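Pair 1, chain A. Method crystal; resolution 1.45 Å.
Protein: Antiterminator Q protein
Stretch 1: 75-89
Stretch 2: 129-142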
# COMPACT_ATOMS: atom_id res chain seq x y z
N TYR A 75 9.45 1.86 -1.67
CA TYR A 75 10.05 3.15 -1.99
C TYR A 75 10.18 3.36 -3.49
O TYR A 75 10.26 4.51 -3.94
CB TYR A 75 11.43 3.29 -1.32
CG TYR A 75 12.53 2.56 -2.07
CD1 TYR A 75 12.80 1.22 -1.82
CD2 TYR A 75 13.29 3.20 -3.05
CE1 TYR A 75 13.79 0.54 -2.50
CE2 TYR A 75 14.27 2.53 -3.74
CZ TYR A 75 14.52 1.20 -3.47
OH TYR A 75 15.51 0.53 -4.16
N ILE A 76 10.20 2.28 -4.26
CA ILE A 76 10.39 2.38 -5.71
C ILE A 76 9.20 3.04 -6.39
O ILE A 76 9.35 3.63 -7.47
CB ILE A 76 10.68 0.99 -6.30
CG1 ILE A 76 9.50 0.04 -6.05
CG2 ILE A 76 11.95 0.41 -5.71
CD1 ILE A 76 9.33 -1.06 -7.09
N ASP A 77 8.01 2.95 -5.81
CA ASP A 77 6.77 3.38 -6.46
C ASP A 77 6.00 4.23 -5.46
O ASP A 77 5.19 3.71 -4.70
CB ASP A 77 5.98 2.16 -6.91
CG ASP A 77 4.79 2.51 -7.80
OD1 ASP A 77 4.37 3.68 -7.81
OD2 ASP A 77 4.28 1.60 -8.48
N LYS A 78 6.27 5.53 -5.47
CA LYS A 78 5.65 6.42 -4.48
C LYS A 78 4.14 6.44 -4.61
O LYS A 78 3.45 6.56 -3.59
CB LYS A 78 6.23 7.83 -4.59
CG LYS A 78 7.63 7.97 -4.04
CD LYS A 78 8.15 9.38 -4.26
CE LYS A 78 9.54 9.57 -3.68
NZ LYS A 78 9.55 9.48 -2.19
N LYS A 79 3.61 6.35 -5.83
CA LYS A 79 2.17 6.32 -6.03
C LYS A 79 1.54 5.13 -5.33
O LYS A 79 0.58 5.27 -4.57
CB LYS A 79 1.86 6.29 -7.53
CG LYS A 79 0.38 6.38 -7.90
CD LYS A 79 0.21 6.15 -9.39
CE LYS A 79 -1.24 6.24 -9.82
NZ LYS A 79 -1.44 5.81 -11.24
N ALA A 80 2.10 3.94 -5.55
CA ALA A 80 1.59 2.74 -4.90
C ALA A 80 1.78 2.80 -3.40
O ALA A 80 0.90 2.37 -2.64
CB ALA A 80 2.28 1.50 -5.48
N PHE A 81 2.92 3.33 -2.94
CA PHE A 81 3.15 3.50 -1.51
C PHE A 81 2.04 4.34 -0.89
O PHE A 81 1.48 3.97 0.15
CB PHE A 81 4.53 4.14 -1.31
CG PHE A 81 5.21 3.83 0.01
CD1 PHE A 81 4.50 3.39 1.13
CD2 PHE A 81 6.59 4.00 0.13
CE1 PHE A 81 5.16 3.13 2.33
CE2 PHE A 81 7.25 3.73 1.32
CZ PHE A 81 6.55 3.31 2.43
N GLY A 82 1.69 5.45 -1.53
CA GLY A 82 0.63 6.30 -1.00
C GLY A 82 -0.71 5.60 -0.95
O GLY A 82 -1.47 5.74 0.01
N ILE A 83 -1.02 4.82 -1.99
CA ILE A 83 -2.29 4.09 -2.02
C ILE A 83 -2.32 3.05 -0.91
O ILE A 83 -3.35 2.86 -0.24
CB ILE A 83 -2.52 3.49 -3.41
CG1 ILE A 83 -2.94 4.59 -4.39
CG2 ILE A 83 -3.55 2.37 -3.37
CD1 ILE A 83 -2.84 4.18 -5.83
N LEU A 84 -1.21 2.34 -0.70
CA LEU A 84 -1.12 1.40 0.40
C LEU A 84 -1.37 2.08 1.74
O LEU A 84 -2.09 1.53 2.59
CB LEU A 84 0.26 0.74 0.40
CG LEU A 84 0.49 -0.41 1.38
CD1 LEU A 84 -0.19 -1.67 0.88
CD2 LEU A 84 2.00 -0.68 1.57
N LEU A 85 -0.78 3.27 1.94
CA LEU A 85 -0.97 3.98 3.20
C LEU A 85 -2.40 4.49 3.36
O LEU A 85 -2.97 4.40 4.46
CB LEU A 85 0.05 5.12 3.33
CG LEU A 85 1.50 4.66 3.56
CD1 LEU A 85 2.48 5.81 3.33
CD2 LEU A 85 1.67 4.07 4.93
N SER A 86 -3.01 4.99 2.28
CA SER A 86 -4.42 5.39 2.35
C SER A 86 -5.29 4.23 2.80
O SER A 86 -6.12 4.38 3.71
CB SER A 86 -4.88 5.90 0.98
OG SER A 86 -4.24 7.13 0.66
N TYR A 87 -5.09 3.05 2.22
CA TYR A 87 -5.95 1.91 2.54
C TYR A 87 -5.68 1.38 3.95
O TYR A 87 -6.61 1.15 4.72
CB TYR A 87 -5.73 0.81 1.50
CG TYR A 87 -6.66 -0.37 1.62
CD1 TYR A 87 -6.18 -1.62 1.99
CD2 TYR A 87 -8.01 -0.26 1.29
CE1 TYR A 87 -7.01 -2.71 2.08
CE2 TYR A 87 -8.84 -1.35 1.38
CZ TYR A 87 -8.35 -2.57 1.76
OH TYR A 87 -9.18 -3.66 1.85
N TYR A 88 -4.41 1.14 4.29
CA TYR A 88 -4.12 0.49 5.56
C TYR A 88 -3.95 1.45 6.73
O TYR A 88 -4.42 1.15 7.82
CB TYR A 88 -2.89 -0.44 5.43
CG TYR A 88 -3.21 -1.71 4.70
CD1 TYR A 88 -4.07 -2.65 5.24
CD2 TYR A 88 -2.70 -1.93 3.43
CE1 TYR A 88 -4.37 -3.83 4.56
CE2 TYR A 88 -3.00 -3.09 2.74
CZ TYR A 88 -3.84 -4.03 3.31
OH TYR A 88 -4.14 -5.18 2.63
N ALA A 89 -3.26 2.57 6.53
CA ALA A 89 -3.04 3.50 7.63
C ALA A 89 -4.28 4.36 7.88
O ALA A 89 -4.86 4.32 8.96
CB ALA A 89 -1.79 4.35 7.38
N GLU A 129 -7.60 -0.02 -11.51
CA GLU A 129 -6.18 0.25 -11.28
C GLU A 129 -5.84 0.30 -9.80
O GLU A 129 -4.78 -0.18 -9.39
CB GLU A 129 -5.76 1.53 -12.01
CG GLU A 129 -5.67 1.30 -13.52
CD GLU A 129 -5.39 2.56 -14.30
OE1 GLU A 129 -5.23 3.64 -13.69
OE2 GLU A 129 -5.34 2.47 -15.55
N VAL A 130 -6.71 0.89 -8.97
CA VAL A 130 -6.42 0.91 -7.54
C VAL A 130 -6.37 -0.51 -6.98
O VAL A 130 -5.47 -0.86 -6.20
CB VAL A 130 -7.44 1.79 -6.79
CG1 VAL A 130 -7.37 1.52 -5.28
CG2 VAL A 130 -7.17 3.25 -7.09
N ASP A 131 -7.34 -1.34 -7.37
CA ASP A 131 -7.34 -2.73 -6.94
C ASP A 131 -6.07 -3.44 -7.39
O ASP A 131 -5.47 -4.20 -6.61
CB ASP A 131 -8.58 -3.43 -7.51
CG ASP A 131 -9.78 -3.31 -6.61
OD1 ASP A 131 -10.03 -2.19 -6.08
OD2 ASP A 131 -10.48 -4.33 -6.41
N GLU A 132 -5.64 -3.20 -8.63
CA GLU A 132 -4.45 -3.86 -9.15
C GLU A 132 -3.20 -3.38 -8.43
O GLU A 132 -2.28 -4.17 -8.16
CB GLU A 132 -4.32 -3.60 -10.65
CG GLU A 132 -5.25 -4.43 -11.51
CD GLU A 132 -5.30 -3.94 -12.94
OE1 GLU A 132 -4.51 -3.02 -13.29
OE2 GLU A 132 -6.10 -4.47 -13.73
N ILE A 133 -3.13 -2.08 -8.13
CA ILE A 133 -1.97 -1.54 -7.42
C ILE A 133 -1.87 -2.14 -6.02
O ILE A 133 -0.79 -2.54 -5.57
CB ILE A 133 -2.03 -0.00 -7.41
CG1 ILE A 133 -1.75 0.55 -8.81
CG2 ILE A 133 -1.06 0.58 -6.38
CD1 ILE A 133 -2.18 1.99 -8.98
N LEU A 134 -3.00 -2.23 -5.30
CA LEU A 134 -2.96 -2.84 -3.98
C LEU A 134 -2.55 -4.30 -4.06
O LEU A 134 -1.69 -4.76 -3.29
CB LEU A 134 -4.32 -2.68 -3.28
CG LEU A 134 -4.59 -1.28 -2.73
CD1 LEU A 134 -6.08 -1.14 -2.40
CD2 LEU A 134 -3.74 -1.02 -1.51
N ASN A 135 -3.11 -5.04 -5.02
CA ASN A 135 -2.76 -6.45 -5.18
C ASN A 135 -1.29 -6.60 -5.49
O ASN A 135 -0.62 -7.45 -4.91
CB ASN A 135 -3.62 -7.07 -6.27
CG ASN A 135 -3.32 -8.54 -6.46
OD1 ASN A 135 -2.50 -8.92 -7.30
ND2 ASN A 135 -3.96 -9.38 -5.66
N ALA A 136 -0.76 -5.77 -6.38
CA ALA A 136 0.64 -5.89 -6.77
C ALA A 136 1.54 -5.55 -5.59
O ALA A 136 2.60 -6.18 -5.41
CB ALA A 136 0.92 -4.96 -7.95
N SER A 137 1.15 -4.57 -4.79
CA SER A 137 1.94 -4.21 -3.61
C SER A 137 1.99 -5.35 -2.61
O SER A 137 3.05 -5.66 -2.07
CB SER A 137 1.37 -2.95 -2.96
OG SER A 137 1.35 -1.85 -3.86
N LEU A 138 0.85 -5.99 -2.33
CA LEU A 138 0.86 -7.11 -1.39
C LEU A 138 1.70 -8.26 -1.92
O LEU A 138 2.39 -8.93 -1.15
CB LEU A 138 -0.57 -7.58 -1.10
CG LEU A 138 -1.22 -6.91 0.11
CD1 LEU A 138 -1.46 -5.42 -0.10
CD2 LEU A 138 -2.49 -7.65 0.47
N PHE A 139 1.65 -8.50 -3.22
CA PHE A 139 2.48 -9.54 -3.81
C PHE A 139 3.96 -9.27 -3.57
O PHE A 139 4.73 -10.20 -3.26
CB PHE A 139 2.17 -9.65 -5.30
CG PHE A 139 2.90 -10.78 -5.97
CD1 PHE A 139 2.40 -12.06 -5.94
CD2 PHE A 139 4.10 -10.54 -6.61
CE1 PHE A 139 3.08 -13.11 -6.55
CE2 PHE A 139 4.79 -11.58 -7.22
CZ PHE A 139 4.28 -12.86 -7.19
N MET A 140 4.38 -8.01 -3.72
CA MET A 140 5.78 -7.64 -3.51
C MET A 140 6.15 -7.73 -2.04
O MET A 140 7.28 -8.12 -1.69
CB MET A 140 6.04 -6.22 -4.00
CG MET A 140 5.91 -6.00 -5.49
SD MET A 140 5.59 -4.24 -5.83
CE MET A 140 7.14 -3.52 -5.28
N ILE A 141 5.24 -7.33 -1.16
CA ILE A 141 5.55 -7.28 0.26
C ILE A 141 5.63 -8.67 0.88
O ILE A 141 6.49 -8.93 1.73
CB ILE A 141 4.53 -6.37 0.99
CG1 ILE A 141 4.75 -4.92 0.59
CG2 ILE A 141 4.68 -6.52 2.49
CD1 ILE A 141 3.55 -4.04 0.94
N TYR A 142 4.76 -9.60 0.47
CA TYR A 142 4.60 -10.88 1.14
C TYR A 142 5.91 -11.65 1.39
O TYR A 142 6.20 -12.00 2.54
CB TYR A 142 3.58 -11.79 0.43
CG TYR A 142 3.58 -13.18 1.00
CD1 TYR A 142 2.90 -13.46 2.18
CD2 TYR A 142 4.34 -14.20 0.43
CE1 TYR A 142 2.92 -14.72 2.75
CE2 TYR A 142 4.38 -15.46 1.00
CZ TYR A 142 3.66 -15.71 2.16
OH TYR A 142 3.68 -16.97 2.73

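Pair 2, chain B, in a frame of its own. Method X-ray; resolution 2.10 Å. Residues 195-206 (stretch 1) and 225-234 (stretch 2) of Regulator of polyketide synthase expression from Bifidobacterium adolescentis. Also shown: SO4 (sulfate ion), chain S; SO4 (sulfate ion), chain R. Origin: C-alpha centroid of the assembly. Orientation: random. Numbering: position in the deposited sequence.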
# COMPACT_ATOMS: atom_id res chain seq x y z
N ASP B 195 5.92 16.86 -27.37
CA ASP B 195 6.16 17.14 -28.78
C ASP B 195 6.93 16.02 -29.49
O ASP B 195 7.00 16.00 -30.71
CB ASP B 195 6.91 18.47 -28.97
CG ASP B 195 6.06 19.69 -28.64
OD1 ASP B 195 6.65 20.76 -28.36
OD2 ASP B 195 4.81 19.59 -28.67
N ASP B 196 7.52 15.12 -28.72
CA ASP B 196 8.23 13.98 -29.30
C ASP B 196 7.25 13.16 -30.14
O ASP B 196 6.16 12.83 -29.66
CB ASP B 196 8.85 13.12 -28.21
CG ASP B 196 9.65 11.96 -28.76
OD1 ASP B 196 10.86 12.13 -29.02
OD2 ASP B 196 9.07 10.87 -28.95
N PRO B 197 7.62 12.84 -31.40
CA PRO B 197 6.72 12.19 -32.37
C PRO B 197 6.60 10.66 -32.24
O PRO B 197 5.77 10.07 -32.95
CB PRO B 197 7.36 12.54 -33.72
CG PRO B 197 8.82 12.61 -33.40
CD PRO B 197 8.90 13.22 -32.01
N THR B 198 7.39 10.03 -31.37
CA THR B 198 7.44 8.57 -31.32
C THR B 198 6.06 7.95 -31.07
O THR B 198 5.61 7.09 -31.83
CB THR B 198 8.45 8.06 -30.27
OG1 THR B 198 9.70 8.76 -30.41
CG2 THR B 198 8.70 6.57 -30.44
N TYR B 199 5.39 8.39 -30.01
CA TYR B 199 4.09 7.84 -29.64
C TYR B 199 3.06 7.98 -30.76
O TYR B 199 2.36 7.03 -31.10
CB TYR B 199 3.55 8.52 -28.37
CG TYR B 199 2.19 8.02 -27.94
CD1 TYR B 199 2.06 6.90 -27.12
CD2 TYR B 199 1.02 8.65 -28.37
CE1 TYR B 199 0.82 6.44 -26.72
CE2 TYR B 199 -0.23 8.19 -27.99
CZ TYR B 199 -0.32 7.09 -27.16
OH TYR B 199 -1.55 6.63 -26.76
N LEU B 200 2.96 9.17 -31.31
CA LEU B 200 2.02 9.40 -32.40
C LEU B 200 2.33 8.45 -33.56
O LEU B 200 1.41 7.91 -34.18
CB LEU B 200 2.08 10.84 -32.87
CG LEU B 200 1.24 11.18 -34.10
CD1 LEU B 200 -0.24 11.00 -33.80
CD2 LEU B 200 1.54 12.62 -34.52
N THR B 201 3.61 8.23 -33.83
CA THR B 201 4.02 7.43 -34.99
C THR B 201 3.70 5.95 -34.80
O THR B 201 3.20 5.30 -35.71
CB THR B 201 5.52 7.58 -35.32
OG1 THR B 201 5.82 8.96 -35.50
CG2 THR B 201 5.86 6.82 -36.61
N VAL B 202 4.00 5.42 -33.62
CA VAL B 202 3.64 4.04 -33.31
C VAL B 202 2.12 3.87 -33.35
O VAL B 202 1.60 2.93 -33.93
CB VAL B 202 4.15 3.66 -31.89
CG1 VAL B 202 3.59 2.31 -31.46
CG2 VAL B 202 5.68 3.65 -31.86
N SER B 203 1.41 4.79 -32.71
CA SER B 203 -0.04 4.71 -32.66
C SER B 203 -0.60 4.71 -34.08
O SER B 203 -1.47 3.91 -34.43
CB SER B 203 -0.59 5.91 -31.90
OG SER B 203 -2.00 5.88 -31.91
N THR B 204 -0.10 5.63 -34.90
CA THR B 204 -0.61 5.77 -36.25
C THR B 204 -0.26 4.53 -37.07
O THR B 204 -1.06 4.05 -37.84
CB THR B 204 -0.03 7.02 -36.94
OG1 THR B 204 -0.33 8.19 -36.17
CG2 THR B 204 -0.60 7.17 -38.33
N PHE B 205 0.94 4.01 -36.86
CA PHE B 205 1.39 2.85 -37.61
C PHE B 205 0.50 1.64 -37.34
O PHE B 205 0.10 0.96 -38.26
CB PHE B 205 2.83 2.54 -37.21
CG PHE B 205 3.41 1.33 -37.87
CD1 PHE B 205 3.86 1.38 -39.17
CD2 PHE B 205 3.55 0.15 -37.17
CE1 PHE B 205 4.41 0.27 -39.76
CE2 PHE B 205 4.11 -0.95 -37.77
CZ PHE B 205 4.53 -0.89 -39.06
N LEU B 206 0.17 1.41 -36.08
CA LEU B 206 -0.70 0.31 -35.69
C LEU B 206 -2.12 0.46 -36.23
O LEU B 206 -2.71 -0.48 -36.70
CB LEU B 206 -0.72 0.16 -34.17
CG LEU B 206 0.59 -0.28 -33.52
CD1 LEU B 206 0.49 -0.20 -32.03
CD2 LEU B 206 1.01 -1.65 -33.95
N THR B 225 11.54 7.97 -42.05
CA THR B 225 11.37 8.64 -40.78
C THR B 225 10.49 7.80 -39.86
O THR B 225 10.79 7.67 -38.66
CB THR B 225 10.83 10.07 -40.98
OG1 THR B 225 11.85 10.86 -41.59
CG2 THR B 225 10.47 10.69 -39.65
N VAL B 226 9.44 7.23 -40.42
CA VAL B 226 8.61 6.30 -39.65
C VAL B 226 9.45 5.12 -39.20
O VAL B 226 9.39 4.71 -38.04
CB VAL B 226 7.43 5.77 -40.48
CG1 VAL B 226 6.65 4.73 -39.68
CG2 VAL B 226 6.52 6.92 -40.92
N ARG B 227 10.25 4.59 -40.12
CA ARG B 227 11.12 3.45 -39.83
C ARG B 227 12.01 3.77 -38.64
O ARG B 227 12.11 2.99 -37.69
CB ARG B 227 11.98 3.13 -41.04
CG ARG B 227 11.96 1.68 -41.48
CD ARG B 227 12.91 1.45 -42.66
NE ARG B 227 12.47 2.16 -43.86
CZ ARG B 227 11.85 1.59 -44.89
NH1 ARG B 227 11.49 2.31 -45.94
NH2 ARG B 227 11.59 0.28 -44.87
N TYR B 228 12.65 4.93 -38.68
CA TYR B 228 13.57 5.35 -37.64
C TYR B 228 12.85 5.48 -36.29
O TYR B 228 13.35 5.02 -35.26
CB TYR B 228 14.25 6.66 -38.05
CG TYR B 228 15.18 7.26 -37.01
CD1 TYR B 228 16.53 6.90 -36.96
CD2 TYR B 228 14.73 8.19 -36.08
CE1 TYR B 228 17.39 7.44 -36.02
CE2 TYR B 228 15.58 8.74 -35.13
CZ TYR B 228 16.91 8.36 -35.11
OH TYR B 228 17.76 8.91 -34.17
N ARG B 229 11.68 6.10 -36.29
CA ARG B 229 10.91 6.21 -35.04
C ARG B 229 10.48 4.87 -34.44
O ARG B 229 10.54 4.69 -33.22
CB ARG B 229 9.69 7.12 -35.22
CG ARG B 229 10.08 8.56 -35.51
CD ARG B 229 8.89 9.34 -36.01
NE ARG B 229 9.24 10.71 -36.34
CZ ARG B 229 8.37 11.60 -36.81
NH1 ARG B 229 7.10 11.26 -37.02
NH2 ARG B 229 8.78 12.84 -37.07
N LEU B 230 10.04 3.93 -35.28
CA LEU B 230 9.64 2.62 -34.76
C LEU B 230 10.82 1.90 -34.12
O LEU B 230 10.69 1.25 -33.10
CB LEU B 230 9.04 1.75 -35.86
CG LEU B 230 7.84 2.36 -36.57
CD1 LEU B 230 7.36 1.42 -37.66
CD2 LEU B 230 6.73 2.67 -35.57
N LYS B 231 11.99 2.05 -34.75
CA LYS B 231 13.21 1.44 -34.24
C LYS B 231 13.54 2.03 -32.86
O LYS B 231 13.85 1.30 -31.91
CB LYS B 231 14.35 1.65 -35.23
CG LYS B 231 15.67 1.02 -34.82
CD LYS B 231 16.67 1.06 -35.96
CE LYS B 231 18.11 1.03 -35.45
NZ LYS B 231 18.44 2.23 -34.63
N ARG B 232 13.43 3.35 -32.75
CA ARG B 232 13.66 4.01 -31.47
C ARG B 232 12.68 3.50 -30.41
O ARG B 232 13.07 3.21 -29.28
CB ARG B 232 13.53 5.53 -31.62
CG ARG B 232 13.78 6.30 -30.34
CD ARG B 232 13.14 7.69 -30.38
NE ARG B 232 13.75 8.56 -31.39
CZ ARG B 232 13.06 9.31 -32.25
NH1 ARG B 232 11.74 9.31 -32.24
NH2 ARG B 232 13.71 10.08 -33.12
N ALA B 233 11.41 3.38 -30.78
CA ALA B 233 10.41 2.87 -29.84
C ALA B 233 10.72 1.43 -29.42
O ALA B 233 10.42 1.03 -28.29
CB ALA B 233 9.02 2.96 -30.43
N ALA B 234 11.30 0.64 -30.33
CA ALA B 234 11.76 -0.70 -30.00
C ALA B 234 12.88 -0.63 -28.96
O ALA B 234 12.91 -1.43 -28.02
CB ALA B 234 12.26 -1.43 -31.26
S SO4 S . 12.28 12.72 -35.72
O1 SO4 S . 13.56 12.92 -36.39
O2 SO4 S . 12.39 13.11 -34.32
O3 SO4 S . 11.28 13.55 -36.38
O4 SO4 S . 11.92 11.31 -35.81
S SO4 R . -3.81 9.72 -27.49
O1 SO4 R . -3.70 9.23 -28.86
O2 SO4 R . -2.98 10.90 -27.29
O3 SO4 R . -5.20 10.04 -27.20
O4 SO4 R . -3.37 8.66 -26.58

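Pairs 1 and 2 each bring two helices together almost at right angles. The N-to-C directions make an angle of 94° in pair 1 and 105° in pair 2, with signed crossing angles of -94° and -105°, and the axes approach to 9.5 and 9.2 Å. Fourteen central residues superpose with an RMSD of 0.5 Å, and the buried areas are similar, 578 and 518 Å².

The closest backbone approach falls at matching positions. In pair 1, Ala80(A) CA lies 6.1 Å from Ile133(A) CA; in pair 2, Thr198(B) CA lies 5.6 Å from Arg229(B) CA. A second matched pairing lies one turn along the first helix and one residue along the second, with Leu84(A) CA 6.4 Å from Leu134(A) CA and Val202(B) CA 6.3 Å from Leu230(B) CA. Near this approach, small residues face each other at one matched pair of positions, Ala80(A) with Ser137(A) and Thr198(B) with Ala233(B). Ala80(A) CB packs 3.6 Å from Ile133(A) CG2 and 3.8 Å from Ser137(A) OG, while the hydroxyl of Ser137(A) is turned back to its own helix, OG donating to Ile133(A) O at 2.8 Å. In pair 2, Thr198(B) CG2 touches Ala233(B) CB at 3.6 Å.

The clearest divergence is at Ile83(A), matched by Thr201(B), and Ile133(A), matched by Arg229(B). In pair 1 the two isoleucines meet through their CD1 atoms, Ile83(A) CD1 to Ile133(A) CD1, at 3.9 Å. No hydrogen bond crosses between the stretches of this pair. In pair 2 the same positions are joined by one, Arg229(B) NH1 to Thr201(B) OG1 at 3.0 Å. The threonine hydroxyl also donates to Pro197(B) O, 2.8 Å from OG1, so it bonds to both stretches. Its methyl retains an apolar role, Thr201(B) CG2 lying 3.8 Å from Val226(B) CG1. Pro197(B) CB covers one face of the Arg229(B) guanidinium, 3.4 Å from Arg229(B) CZ, leaving the edge free for polar partners: NE and NH2 of Arg229(B) bind O4 and O3 of the chain S sulfate at 2.8 and 2.7 Å. This ion probably comes from the crystallisation liquor.

A second cross-helix bond in pair 2 runs from Arg232(B) NH1 to Thr198(B) OG1 at 2.8 Å, although the arginine is poorly ordered. Its counterpart, Ala136(A), makes no contact with the opposing helix.

Leucine occupies the matched positions Leu134(A) and Leu230(B), and in both pairs its CD1 lies over one face of a matched aromatic ring, Tyr87(A) or Phe205(B). The Phe205(B) contact is CH-pi, with Leu230(B) CD1 3.7 Å from the ring centroid and only 6° off the normal. Leu134(A) CG also packs 3.8 Å from Ile83(A) CG2, where pair 2 has Thr201(B). Leu84(A) fills a hole among Leu134(A), Ser137(A), Leu138(A) and Ile141(A), its CD2 reaching Ile141(A) CD1 at 3.8 Å. The shorter Val202(B) keeps two matched contacts, with CG2 3.7 Å from Ala233(B) CB and 4.0 Å from Leu230(B) CD2. One crossing thus accommodates a largely apolar interface with no hydrogen bond across it or one threaded with arginine–threonine hydrogen bonds.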